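PDB 2YZH: probable thiol peroxidase from Aquifex aeolicus, which probably reduces hydrogen peroxide and organic hydroperoxides to water and alcohols, drawing its electrons from thioredoxin, and so protects the cell against oxidative stress. Local coordinates for residues D[66-71]-D[98-103]; D[57-62]-D[86-91]. One frame throughout, in Å; residues are numbered along the deposited sequence.

Overall arrangement
Two neighbouring contacts, their centres about 12 Å apart, illustrate how the chemistry of a contact follows its depth in a thioredoxin-like fold. Both draw on helices 61-73 and 90-100 or the loops that lead into and out of them. Interaction 2 is buried and polar: the loops entering the two helices are joined through one carboxylate, next to the second subunit. Interaction 1 lies further along, where helix 90-100 ends against the side of helix 61-73; it is partly buried, and combines the aliphatic part of a lysine, a weak bond and a water bridge. T67 and L58 pack together between them, and C63, the predicted peroxidatic cysteine, lies close to both residues.

Interaction 1. Residues D[66-71]-D[98-103]; sequences ETKKFN and ESFNIQ
A lysine chain bent at three successive torsions is the oddity here: K68 turns at chi2, chi3 and chi4 (the last -79°) and brings its ammonium to the C-terminal end of helix 90-100. There NZ gives a weak hydrogen bond to the carbonyl O of F100, at 3.0 Å. On the way the K68 chain crosses the F100 side chain at about a right angle, its CG set at the ring edge, near the ring plane, 3.3 Å from CD2. F100 also stacks on F96, one turn earlier in its helix. N101 then leaves the helix with a positive phi of 44°, the chain turns, and the end of the I102 side chain comes up to helix 61-73. Its CG2 packs 3.5 Å from N71 OD1, an oxygen that accepts a hydrogen bond from N104 N. The other branch of the amide works through water: N71 ND2 donates to a molecule 2.9 Å away, which donates to N101 O at 2.6 Å and accepts from Q103 N. Inward, T67 packs on F96. The arrangement belongs to the thioredoxin-like fold of peroxiredoxins, with the C-terminal end of helix 90-100 resting against the helix that carries the predicted peroxidatic C63.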
loop_
_atom_site.group_PDB
_atom_site.type_symbol
_atom_site.label_atom_id
_atom_site.label_comp_id
_atom_site.label_asym_id
_atom_site.label_seq_id
_atom_site.Cartn_x
_atom_site.Cartn_y
_atom_site.Cartn_z
ATOM N N GLU D 66 28.431 1.432 1.043
ATOM C CA GLU D 66 28.104 2.130 -0.192
ATOM C C GLU D 66 27.820 3.606 0.089
ATOM O O GLU D 66 28.318 4.487 -0.609
ATOM C CB GLU D 66 26.877 1.502 -0.853
ATOM C CG GLU D 66 26.626 2.019 -2.259
ATOM C CD GLU D 66 25.265 1.625 -2.805
ATOM O OE1 GLU D 66 24.733 0.575 -2.393
ATOM O OE2 GLU D 66 24.740 2.365 -3.659
ATOM N N THR D 67 27.013 3.863 1.115
ATOM C CA THR D 67 26.650 5.228 1.483
ATOM C C THR D 67 27.852 6.061 1.932
ATOM O O THR D 67 27.961 7.239 1.581
ATOM C CB THR D 67 25.587 5.231 2.595
ATOM O OG1 THR D 67 24.463 4.448 2.174
ATOM C CG2 THR D 67 25.120 6.659 2.883
ATOM N N LYS D 68 28.751 5.464 2.707
ATOM C CA LYS D 68 29.935 6.193 3.152
ATOM C C LYS D 68 30.816 6.536 1.959
ATOM O O LYS D 68 31.368 7.632 1.879
ATOM C CB LYS D 68 30.752 5.368 4.153
ATOM C CG LYS D 68 30.118 5.239 5.522
ATOM C CD LYS D 68 29.734 6.605 6.087
ATOM C CE LYS D 68 30.938 7.495 6.382
ATOM N NZ LYS D 68 31.615 7.137 7.667
ATOM N N LYS D 69 30.933 5.595 1.025
ATOM C CA LYS D 69 31.760 5.788 -0.157
ATOM C C LYS D 69 31.212 6.899 -1.053
ATOM O O LYS D 69 31.973 7.713 -1.577
ATOM C CB LYS D 69 31.874 4.469 -0.934
ATOM C CG LYS D 69 33.063 4.416 -1.890
ATOM C CD LYS D 69 33.378 2.985 -2.330
ATOM C CE LYS D 69 33.715 2.083 -1.142
ATOM N NZ LYS D 69 34.014 0.673 -1.547
ATOM N N PHE D 70 29.896 6.940 -1.231
ATOM C CA PHE D 70 29.302 7.990 -2.052
ATOM C C PHE D 70 29.409 9.337 -1.345
ATOM O O PHE D 70 29.586 10.368 -1.987
ATOM C CB PHE D 70 27.838 7.676 -2.369
ATOM C CG PHE D 70 27.651 6.910 -3.650
ATOM C CD1 PHE D 70 28.078 7.449 -4.860
ATOM C CD2 PHE D 70 27.061 5.652 -3.647
ATOM C CE1 PHE D 70 27.920 6.744 -6.052
ATOM C CE2 PHE D 70 26.898 4.941 -4.832
ATOM C CZ PHE D 70 27.329 5.488 -6.037
ATOM N N ASN D 71 29.303 9.325 -0.020
ATOM C CA ASN D 71 29.410 10.557 0.755
ATOM C C ASN D 71 30.801 11.157 0.546
ATOM O O ASN D 71 30.961 12.375 0.434
ATOM C CB ASN D 71 29.183 10.270 2.242
ATOM C CG ASN D 71 29.173 11.536 3.085
ATOM O OD1 ASN D 71 28.300 12.394 2.928
ATOM N ND2 ASN D 71 30.151 11.662 3.981
ATOM N N GLU D 98 24.072 9.906 12.238
ATOM C CA GLU D 98 24.764 10.319 13.449
ATOM C C GLU D 98 26.007 9.468 13.699
ATOM O O GLU D 98 27.054 9.990 14.077
ATOM C CB GLU D 98 23.815 10.238 14.650
ATOM C CG GLU D 98 22.628 11.189 14.552
ATOM C CD GLU D 98 21.770 11.196 15.804
ATOM O OE1 GLU D 98 22.325 11.417 16.900
ATOM O OE2 GLU D 98 20.542 10.989 15.696
ATOM N N SER D 99 25.894 8.163 13.470
ATOM C CA SER D 99 27.014 7.251 13.684
ATOM C C SER D 99 28.074 7.296 12.588
ATOM O O SER D 99 29.256 7.090 12.862
ATOM C CB SER D 99 26.505 5.815 13.824
ATOM O OG SER D 99 25.640 5.686 14.938
ATOM N N PHE D 100 27.658 7.559 11.352
ATOM C CA PHE D 100 28.598 7.599 10.233
ATOM C C PHE D 100 28.923 8.999 9.722
ATOM O O PHE D 100 29.607 9.150 8.708
ATOM C CB PHE D 100 28.077 6.750 9.068
ATOM C CG PHE D 100 28.190 5.268 9.298
ATOM C CD1 PHE D 100 27.406 4.635 10.255
ATOM C CD2 PHE D 100 29.090 4.505 8.560
ATOM C CE1 PHE D 100 27.514 3.261 10.474
ATOM C CE2 PHE D 100 29.207 3.130 8.767
ATOM C CZ PHE D 100 28.416 2.508 9.728
ATOM N N ASN D 101 28.433 10.015 10.423
ATOM C CA ASN D 101 28.674 11.404 10.044
ATOM C C ASN D 101 28.501 11.668 8.547
ATOM O O ASN D 101 29.439 12.079 7.866
ATOM C CB ASN D 101 30.081 11.830 10.475
ATOM C CG ASN D 101 30.355 13.293 10.194
ATOM O OD1 ASN D 101 29.646 14.173 10.683
ATOM N ND2 ASN D 101 31.384 13.561 9.398
ATOM N N ILE D 102 27.298 11.435 8.038
ATOM C CA ILE D 102 27.015 11.661 6.625
ATOM C C ILE D 102 26.512 13.093 6.455
ATOM O O ILE D 102 25.406 13.422 6.888
ATOM C CB ILE D 102 25.939 10.677 6.112
ATOM C CG1 ILE D 102 26.421 9.238 6.312
ATOM C CG2 ILE D 102 25.654 10.928 4.636
ATOM C CD1 ILE D 102 27.658 8.898 5.506
ATOM N N GLN D 103 27.321 13.938 5.818
ATOM C CA GLN D 103 26.953 15.338 5.627
ATOM C C GLN D 103 26.916 15.800 4.173
ATOM O O GLN D 103 26.308 16.824 3.863
ATOM C CB GLN D 103 27.928 16.242 6.389
ATOM C CG GLN D 103 28.141 15.881 7.854
ATOM C CD GLN D 103 26.895 16.068 8.693
ATOM O OE1 GLN D 103 26.285 17.138 8.688
ATOM N NE2 GLN D 103 26.514 15.028 9.427
HETATM O O HOH W 1 30.220 13.767 6.008
#

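Interaction 2. Residues D[57-62]-D[86-91]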
loop_
_atom_site.group_PDB
_atom_site.type_symbol
_atom_site.label_atom_id
_atom_site.label_comp_id
_atom_site.label_asym_id
_atom_site.label_seq_id
_atom_site.Cartn_x
_atom_site.Cartn_y
_atom_site.Cartn_z
ATOM N N SER D 57 18.804 -1.472 2.873
ATOM C CA SER D 57 18.725 -0.938 4.229
ATOM C C SER D 57 20.054 -0.418 4.750
ATOM O O SER D 57 21.078 -1.102 4.668
ATOM C CB SER D 57 18.219 -2.008 5.193
ATOM O OG SER D 57 18.239 -1.531 6.532
ATOM N N LEU D 58 20.029 0.791 5.297
ATOM C CA LEU D 58 21.232 1.395 5.847
ATOM C C LEU D 58 21.704 0.646 7.091
ATOM O O LEU D 58 22.773 0.936 7.625
ATOM C CB LEU D 58 20.975 2.866 6.185
ATOM C CG LEU D 58 20.674 3.778 4.992
ATOM C CD1 LEU D 58 20.302 5.168 5.485
ATOM C CD2 LEU D 58 21.891 3.846 4.078
ATOM N N ASP D 59 20.910 -0.313 7.559
ATOM C CA ASP D 59 21.290 -1.089 8.735
ATOM C C ASP D 59 21.998 -2.395 8.381
ATOM O O ASP D 59 22.068 -3.317 9.197
ATOM C CB ASP D 59 20.072 -1.381 9.613
ATOM C CG ASP D 59 19.738 -0.225 10.538
ATOM O OD1 ASP D 59 20.684 0.419 11.041
ATOM O OD2 ASP D 59 18.539 0.032 10.776
ATOM N N THR D 60 22.508 -2.470 7.157
ATOM C CA THR D 60 23.250 -3.641 6.705
ATOM C C THR D 60 24.627 -3.134 6.281
ATOM O O THR D 60 24.752 -2.029 5.746
ATOM C CB THR D 60 22.553 -4.351 5.517
ATOM O OG1 THR D 60 22.497 -3.475 4.387
ATOM C CG2 THR D 60 21.142 -4.766 5.904
ATOM N N PRO D 61 25.681 -3.931 6.525
ATOM C CA PRO D 61 27.066 -3.583 6.187
ATOM C C PRO D 61 27.310 -3.063 4.772
ATOM O O PRO D 61 27.964 -2.037 4.591
ATOM C CB PRO D 61 27.821 -4.886 6.455
ATOM C CG PRO D 61 27.046 -5.486 7.574
ATOM C CD PRO D 61 25.620 -5.281 7.113
ATOM N N VAL D 62 26.794 -3.765 3.771
ATOM C CA VAL D 62 26.997 -3.356 2.385
ATOM C C VAL D 62 26.425 -1.974 2.075
ATOM O O VAL D 62 27.086 -1.151 1.441
ATOM C CB VAL D 62 26.391 -4.381 1.405
ATOM C CG1 VAL D 62 26.545 -3.894 -0.032
ATOM C CG2 VAL D 62 27.089 -5.724 1.582
ATOM N N SER D 86 15.847 4.397 0.916
ATOM C CA SER D 86 15.571 3.026 1.340
ATOM C C SER D 86 14.232 2.978 2.059
ATOM O O SER D 86 13.590 4.013 2.279
ATOM C CB SER D 86 16.654 2.527 2.294
ATOM O OG SER D 86 16.453 3.071 3.587
ATOM N N MET D 87 13.811 1.776 2.434
ATOM C CA MET D 87 12.553 1.614 3.140
ATOM C C MET D 87 12.750 1.711 4.652
ATOM O O MET D 87 11.815 1.482 5.408
ATOM C CB MET D 87 11.906 0.268 2.789
ATOM C CG MET D 87 11.458 0.151 1.336
ATOM S SD MET D 87 10.335 1.483 0.857
ATOM C CE MET D 87 8.753 0.827 1.373
ATOM N N ASP D 88 13.963 2.039 5.090
ATOM C CA ASP D 88 14.242 2.188 6.525
ATOM C C ASP D 88 13.369 3.322 7.040
ATOM O O ASP D 88 13.122 4.275 6.306
ATOM C CB ASP D 88 15.693 2.617 6.773
ATOM C CG ASP D 88 16.705 1.576 6.351
ATOM O OD1 ASP D 88 16.648 0.447 6.875
ATOM O OD2 ASP D 88 17.562 1.898 5.505
ATOM N N LEU D 89 12.905 3.236 8.284
ATOM C CA LEU D 89 12.118 4.339 8.831
ATOM C C LEU D 89 13.113 5.460 9.079
ATOM O O LEU D 89 14.310 5.210 9.244
ATOM C CB LEU D 89 11.462 3.972 10.167
ATOM C CG LEU D 89 10.269 3.024 10.187
ATOM C CD1 LEU D 89 9.697 3.006 11.598
ATOM C CD2 LEU D 89 9.197 3.488 9.190
ATOM N N PRO D 90 12.637 6.712 9.101
ATOM C CA PRO D 90 13.509 7.867 9.336
ATOM C C PRO D 90 14.318 7.738 10.635
ATOM O O PRO D 90 15.446 8.214 10.721
ATOM C CB PRO D 90 12.523 9.035 9.386
ATOM C CG PRO D 90 11.443 8.596 8.435
ATOM C CD PRO D 90 11.254 7.143 8.819
ATOM N N PHE D 91 13.741 7.084 11.638
ATOM C CA PHE D 91 14.418 6.932 12.926
ATOM C C PHE D 91 15.720 6.149 12.822
ATOM O O PHE D 91 16.679 6.444 13.528
ATOM C CB PHE D 91 13.475 6.272 13.925
ATOM C CG PHE D 91 12.139 6.941 14.005
ATOM C CD1 PHE D 91 12.024 8.234 14.506
ATOM C CD2 PHE D 91 11.000 6.302 13.528
ATOM C CE1 PHE D 91 10.792 8.884 14.527
ATOM C CE2 PHE D 91 9.766 6.941 13.544
ATOM C CZ PHE D 91 9.663 8.235 14.045
HETATM O O HOH W 2 16.113 -0.309 9.397
#
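D88 receives both S57 and L58 through its two carboxylate oxygens, joining two loops of the thioredoxin-like fold, each of which runs into a helix. With OG anti to the backbone N (chi1 175°), the S57 hydroxyl donates to OD1 of D88 at 2.6 Å, and OD1 accepts with its syn lone pair. Beside it the backbone N of L58 reaches D88 OD2 at 2.7 Å in a nearly straight bond (169°), on the syn side and 22° out of the carboxylate plane. OD2 has a second donor, the OG of S86, which comes from the opposite face at 2.5 Å. An alanine at D88 would probably leave the S57 and S86 hydroxyls and the L58 amide without their acceptor and untie the two loops. In the next shell each serine forms an ST turn: S57 OG accepts from D59 N, and S86 OG from D88 N, so both hydroxyls are also tied to their own loops. A type I turn from S57 to T60 leads into helix 61-73. Further out lies the dimer interface, where D59 forms a salt bridge with R95 of the second subunit and L89 of that subunit packs on D88. D59 OD2 and D88 OD1 come within 4.4 Å, a like-charge approach probably eased by that R95 and by a water that donates to both, at 2.8 and 2.7 Å respectively.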